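Local coordinates for protein Trypsin/chymotrypsin inhibitor (Alocasia macrorrhizos, PDB 5YCZ) that inhibits trypsin and alpha-chymotrypsin as a homodimeric Kunitz-type serine protease inhibitor and acts against midgut proteases of Aedes aegypti, at the interface of chains A and B. Coordinates in Å, arbitrary orientation; residue numbers count along the deposited sequence, not the author numbering. Chains: chain A/B, Trypsin/chymotrypsin inhibitor.

Contact 1 and contact 2 are two parts of one two-fold symmetric interface in the alocasin homodimer. The centres of their C-alpha atoms lie about 15 Å apart. B:Pro81 enters a pocket of A:Phe59, A:Tyr75 and A:Val89 in contact 1, and A:Pro81 the matching pocket of chain B in contact 2. Contact 1 adds A:Met77 and the residues before the proline; contact 2 adds the residues after it and the B:Gly103 to B:Thr105 segment. The centre of contact 1 is about 5 Å from A:Ala57, in the predicted reactive bond. Pairing may therefore affect protease access there, but the structure alone does not show this.

Contact 1: the interface of chains A and B. Residues chain A 59, 75, 77, 89; chain B 79-81.
The 79-81 loop of chain B puts B:Pro81 into an apolar pocket beside A:Phe59, on strands 55-60 and 74-77 of chain A. The protein is a Kunitz-type inhibitor with a beta-trefoil fold. B:Pro81 is the plug. Its ring crosses the A:Phe59 side chain obliquely and presents its CD edge to one aromatic face. CD stands over the middle of that ring, 3.2 Å from the A:Phe59 centroid, in a CH-pi contact. The B:Pro81 CG methylene follows toward one side of the same face, 3.5 Å from A:Phe59 CD1. In the phenylalanine, chi1 of -62° sets CG opposite the carbonyl carbon, and chi2 of 85° turns the face to the proline.

A:Met77 packs against the B:Pro79 to B:Pro81 backbone. Its chain bends at chi2 and again at chi3 (57°). The bends bring the CE methyl 3.6 Å from B:Pro81 CA, and the same methyl meets the B:Glu80 backbone. The thioether sulfur SD of A:Met77 sits 3.7 Å from the carbonyl oxygen O of B:Pro79. B:Glu80 takes part through its backbone, while its carboxylate points away from the pocket. A:Val89 touches the proline more lightly, on a side away from the phenyl ring. Its CG2 methyl meets B:Pro81 at CA and CB, and the two side chains cross at about a right angle. A:Tyr75 adds a looser flank through its methylene rather than its ring: CB is 4.1 Å from B:Pro81 CG.

Contact 2: the interface of chains A and B. Residues chain A 81-83; chain B 59, 75, 89, 103-105.
The A:Pro81 to A:Arg83 loop of chain A meets strands 57-60 and 74-77 of chain B, together with B:Val89 and the B:Gly103 to B:Thr105 loop. Both chains are beta-trefoil inhibitors of the Kunitz family. A:Pro81 fills a pocket between B:Phe59, B:Val89, B:Thr105 and the CB methylene of B:Tyr75. Its CD lies over the centre of the B:Phe59 ring, 3.3 Å from the centroid, in a CH-pi contact. The carbonyl oxygen of B:Tyr75 lies in plane at the edge of this ring, within chain B. The CB of A:Pro81 faces two methyls: B:Val89 CG2 at 4.0 Å and B:Thr105 CG2 at 3.6 Å.

B:Thr105 CG2 lies opposite its own carbonyl carbon, with OG1 at a chi1 of 65°. The torsion lets the methyl touch A:Pro81 CB and also lie over one face of the B:Tyr75 ring, offset toward the rim. The proline and the ring meet it from directions roughly at right angles.

After the proline the contact turns polar. The B:Thr105 backbone N donates to the A:Thr82 carbonyl O at 2.7 Å, with 157° at the hydrogen. The N approaches from above the plane of the carbonyl group, not along a lone-pair direction, and the C=O to N angle is 131°. A water loosely bridges A:Thr82 O, 3.3 Å from the water oxygen, and the B:Gly103 backbone O. The B:Thr104 side chain turns its CG2 methyl toward the A:Arg83 carbonyl O, 3.5 Å away. A:Arg83 itself runs extended from CG to NE, carrying its guanidinium away from the B:Thr105 segment, while its CB stays near the B:Thr105 hydroxyl OG1.

Contact 1: the interface of chains A and B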
loop_
_atom_site.group_PDB
_atom_site.type_symbol
_atom_site.label_atom_id
_atom_site.label_comp_id
_atom_site.label_asym_id
_atom_site.label_seq_id
_atom_site.Cartn_x
_atom_site.Cartn_y
_atom_site.Cartn_z
ATOM N N PHE A 59 0.432 -2.254 10.650
ATOM C CA PHE A 59 0.473 -0.891 11.164
ATOM C C PHE A 59 -0.261 -0.864 12.496
ATOM O O PHE A 59 -1.496 -0.750 12.528
ATOM C CB PHE A 59 -0.146 0.086 10.167
ATOM C CG PHE A 59 0.581 0.127 8.864
ATOM C CD1 PHE A 59 0.293 -0.790 7.866
ATOM C CD2 PHE A 59 1.591 1.059 8.652
ATOM C CE1 PHE A 59 0.997 -0.768 6.655
ATOM C CE2 PHE A 59 2.303 1.096 7.457
ATOM C CZ PHE A 59 2.003 0.187 6.452
ATOM N N TYR A 75 -3.691 -2.301 11.612
ATOM C CA TYR A 75 -4.185 -2.372 10.250
ATOM C C TYR A 75 -3.283 -3.264 9.422
ATOM O O TYR A 75 -2.091 -3.429 9.712
ATOM C CB TYR A 75 -4.227 -0.997 9.604
ATOM C CG TYR A 75 -4.877 0.016 10.470
ATOM C CD1 TYR A 75 -6.195 -0.130 10.840
ATOM C CD2 TYR A 75 -4.166 1.111 10.941
ATOM C CE1 TYR A 75 -6.807 0.800 11.652
ATOM C CE2 TYR A 75 -4.762 2.047 11.745
ATOM C CZ TYR A 75 -6.089 1.892 12.100
ATOM O OH TYR A 75 -6.717 2.813 12.910
ATOM N N MET A 77 -2.373 -4.367 5.210
ATOM C CA MET A 77 -2.546 -4.061 3.800
ATOM C C MET A 77 -1.564 -4.848 2.956
ATOM O O MET A 77 -0.579 -5.387 3.464
ATOM C CB MET A 77 -2.416 -2.553 3.556
ATOM C CG MET A 77 -1.097 -1.900 3.969
ATOM S SD MET A 77 -0.671 -0.488 2.913
ATOM C CE MET A 77 -2.119 0.539 3.122
ATOM N N VAL A 89 -6.093 -1.775 2.129
ATOM C CA VAL A 89 -6.214 -1.988 3.568
ATOM C C VAL A 89 -7.353 -2.967 3.824
ATOM O O VAL A 89 -8.462 -2.787 3.315
ATOM C CB VAL A 89 -6.470 -0.656 4.294
ATOM C CG1 VAL A 89 -6.900 -0.897 5.706
ATOM C CG2 VAL A 89 -5.234 0.196 4.296
ATOM N N PRO B 79 2.639 3.464 0.360
ATOM C CA PRO B 79 2.155 2.170 0.870
ATOM C C PRO B 79 1.882 2.193 2.369
ATOM O O PRO B 79 2.492 1.457 3.148
ATOM C CB PRO B 79 3.289 1.206 0.504
ATOM C CG PRO B 79 4.517 2.073 0.447
ATOM C CD PRO B 79 4.075 3.451 0.021
ATOM N N GLU B 80 0.957 3.033 2.792
ATOM C CA GLU B 80 0.588 3.108 4.194
ATOM C C GLU B 80 -0.920 3.271 4.276
ATOM O O GLU B 80 -1.550 3.727 3.320
ATOM C CB GLU B 80 1.287 4.285 4.882
ATOM C CG GLU B 80 0.641 5.635 4.593
ATOM C CD GLU B 80 1.553 6.791 4.943
ATOM O OE1 GLU B 80 1.191 7.591 5.839
ATOM O OE2 GLU B 80 2.643 6.884 4.326
ATOM N N PRO B 81 -1.527 2.902 5.395
ATOM C CA PRO B 81 -2.964 3.112 5.544
ATOM C C PRO B 81 -3.278 4.591 5.609
ATOM O O PRO B 81 -2.404 5.445 5.727
ATOM C CB PRO B 81 -3.297 2.416 6.862
ATOM C CG PRO B 81 -2.216 1.458 7.052
ATOM C CD PRO B 81 -0.989 2.105 6.501
#

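Contact 2: the interface of chains A and B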
loop_
_atom_site.group_PDB
_atom_site.type_symbol
_atom_site.label_atom_id
_atom_site.label_comp_id
_atom_site.label_asym_id
_atom_site.label_seq_id
_atom_site.Cartn_x
_atom_site.Cartn_y
_atom_site.Cartn_z
ATOM N N PRO A 81 0.215 -1.665 -5.821
ATOM C CA PRO A 81 -0.898 -1.181 -6.617
ATOM C C PRO A 81 -1.718 -2.366 -7.073
ATOM O O PRO A 81 -1.316 -3.534 -6.999
ATOM C CB PRO A 81 -0.246 -0.446 -7.792
ATOM C CG PRO A 81 1.167 -0.288 -7.408
ATOM C CD PRO A 81 1.484 -1.478 -6.541
ATOM N N THR A 82 -2.874 -2.014 -7.606
ATOM C CA THR A 82 -3.965 -2.938 -7.781
ATOM C C THR A 82 -4.764 -2.427 -8.957
ATOM O O THR A 82 -4.695 -1.243 -9.299
ATOM C CB THR A 82 -4.760 -2.993 -6.477
ATOM O OG1 THR A 82 -4.094 -3.858 -5.548
ATOM C CG2 THR A 82 -6.177 -3.404 -6.667
ATOM N N ARG A 83 -5.504 -3.330 -9.590
ATOM C CA ARG A 83 -6.398 -2.954 -10.675
ATOM C C ARG A 83 -7.667 -2.246 -10.208
ATOM O O ARG A 83 -8.454 -1.798 -11.053
ATOM C CB ARG A 83 -6.780 -4.200 -11.487
ATOM C CG ARG A 83 -7.659 -5.203 -10.752
ATOM C CD ARG A 83 -8.321 -6.114 -11.770
ATOM N NE ARG A 83 -8.797 -7.378 -11.225
ATOM C CZ ARG A 83 -10.040 -7.579 -10.821
ATOM N NH1 ARG A 83 -10.911 -6.578 -10.893
ATOM N NH2 ARG A 83 -10.400 -8.773 -10.345
ATOM N N PHE B 59 6.622 1.220 -8.901
ATOM C CA PHE B 59 6.157 -0.047 -9.462
ATOM C C PHE B 59 6.164 0.023 -10.976
ATOM O O PHE B 59 5.202 0.492 -11.600
ATOM C CB PHE B 59 4.767 -0.406 -8.938
ATOM C CG PHE B 59 4.720 -0.652 -7.469
ATOM C CD1 PHE B 59 4.902 -1.936 -6.971
ATOM C CD2 PHE B 59 4.505 0.395 -6.581
ATOM C CE1 PHE B 59 4.862 -2.187 -5.609
ATOM C CE2 PHE B 59 4.466 0.154 -5.218
ATOM C CZ PHE B 59 4.642 -1.152 -4.729
ATOM N N TYR B 75 3.957 2.854 -11.647
ATOM C CA TYR B 75 2.961 3.341 -10.712
ATOM C C TYR B 75 3.667 3.854 -9.464
ATOM O O TYR B 75 4.754 3.385 -9.111
ATOM C CB TYR B 75 1.970 2.223 -10.370
ATOM C CG TYR B 75 1.439 1.510 -11.590
ATOM C CD1 TYR B 75 0.592 2.162 -12.478
ATOM C CD2 TYR B 75 1.797 0.192 -11.877
ATOM C CE1 TYR B 75 0.111 1.529 -13.612
ATOM C CE2 TYR B 75 1.304 -0.448 -13.006
ATOM C CZ TYR B 75 0.467 0.239 -13.868
ATOM O OH TYR B 75 -0.039 -0.360 -14.996
ATOM N N VAL B 89 -2.330 4.968 -4.556
ATOM C CA VAL B 89 -1.686 5.047 -5.862
ATOM C C VAL B 89 -1.967 6.407 -6.490
ATOM O O VAL B 89 -3.114 6.869 -6.528
ATOM C CB VAL B 89 -2.183 3.905 -6.764
ATOM C CG1 VAL B 89 -1.364 3.857 -8.037
ATOM C CG2 VAL B 89 -2.112 2.595 -6.026
ATOM N N GLY B 103 -5.447 5.592 -7.690
ATOM C CA GLY B 103 -4.961 5.057 -8.943
ATOM C C GLY B 103 -5.095 3.540 -9.028
ATOM O O GLY B 103 -5.355 2.837 -8.053
ATOM N N THR B 104 -4.896 3.028 -10.238
ATOM C CA THR B 104 -5.016 1.605 -10.513
ATOM C C THR B 104 -3.935 1.185 -11.493
ATOM O O THR B 104 -3.486 1.987 -12.316
ATOM C CB THR B 104 -6.371 1.275 -11.119
ATOM O OG1 THR B 104 -6.626 2.208 -12.177
ATOM C CG2 THR B 104 -7.440 1.439 -10.095
ATOM N N THR B 105 -3.540 -0.082 -11.429
ATOM C CA THR B 105 -2.768 -0.594 -12.539
ATOM C C THR B 105 -3.667 -0.711 -13.773
ATOM O O THR B 105 -4.898 -0.594 -13.708
ATOM C CB THR B 105 -2.130 -1.929 -12.181
ATOM O OG1 THR B 105 -3.147 -2.912 -11.966
ATOM C CG2 THR B 105 -1.332 -1.786 -10.904
HETATM O O HOH W 1 -4.388 0.373 -6.442
#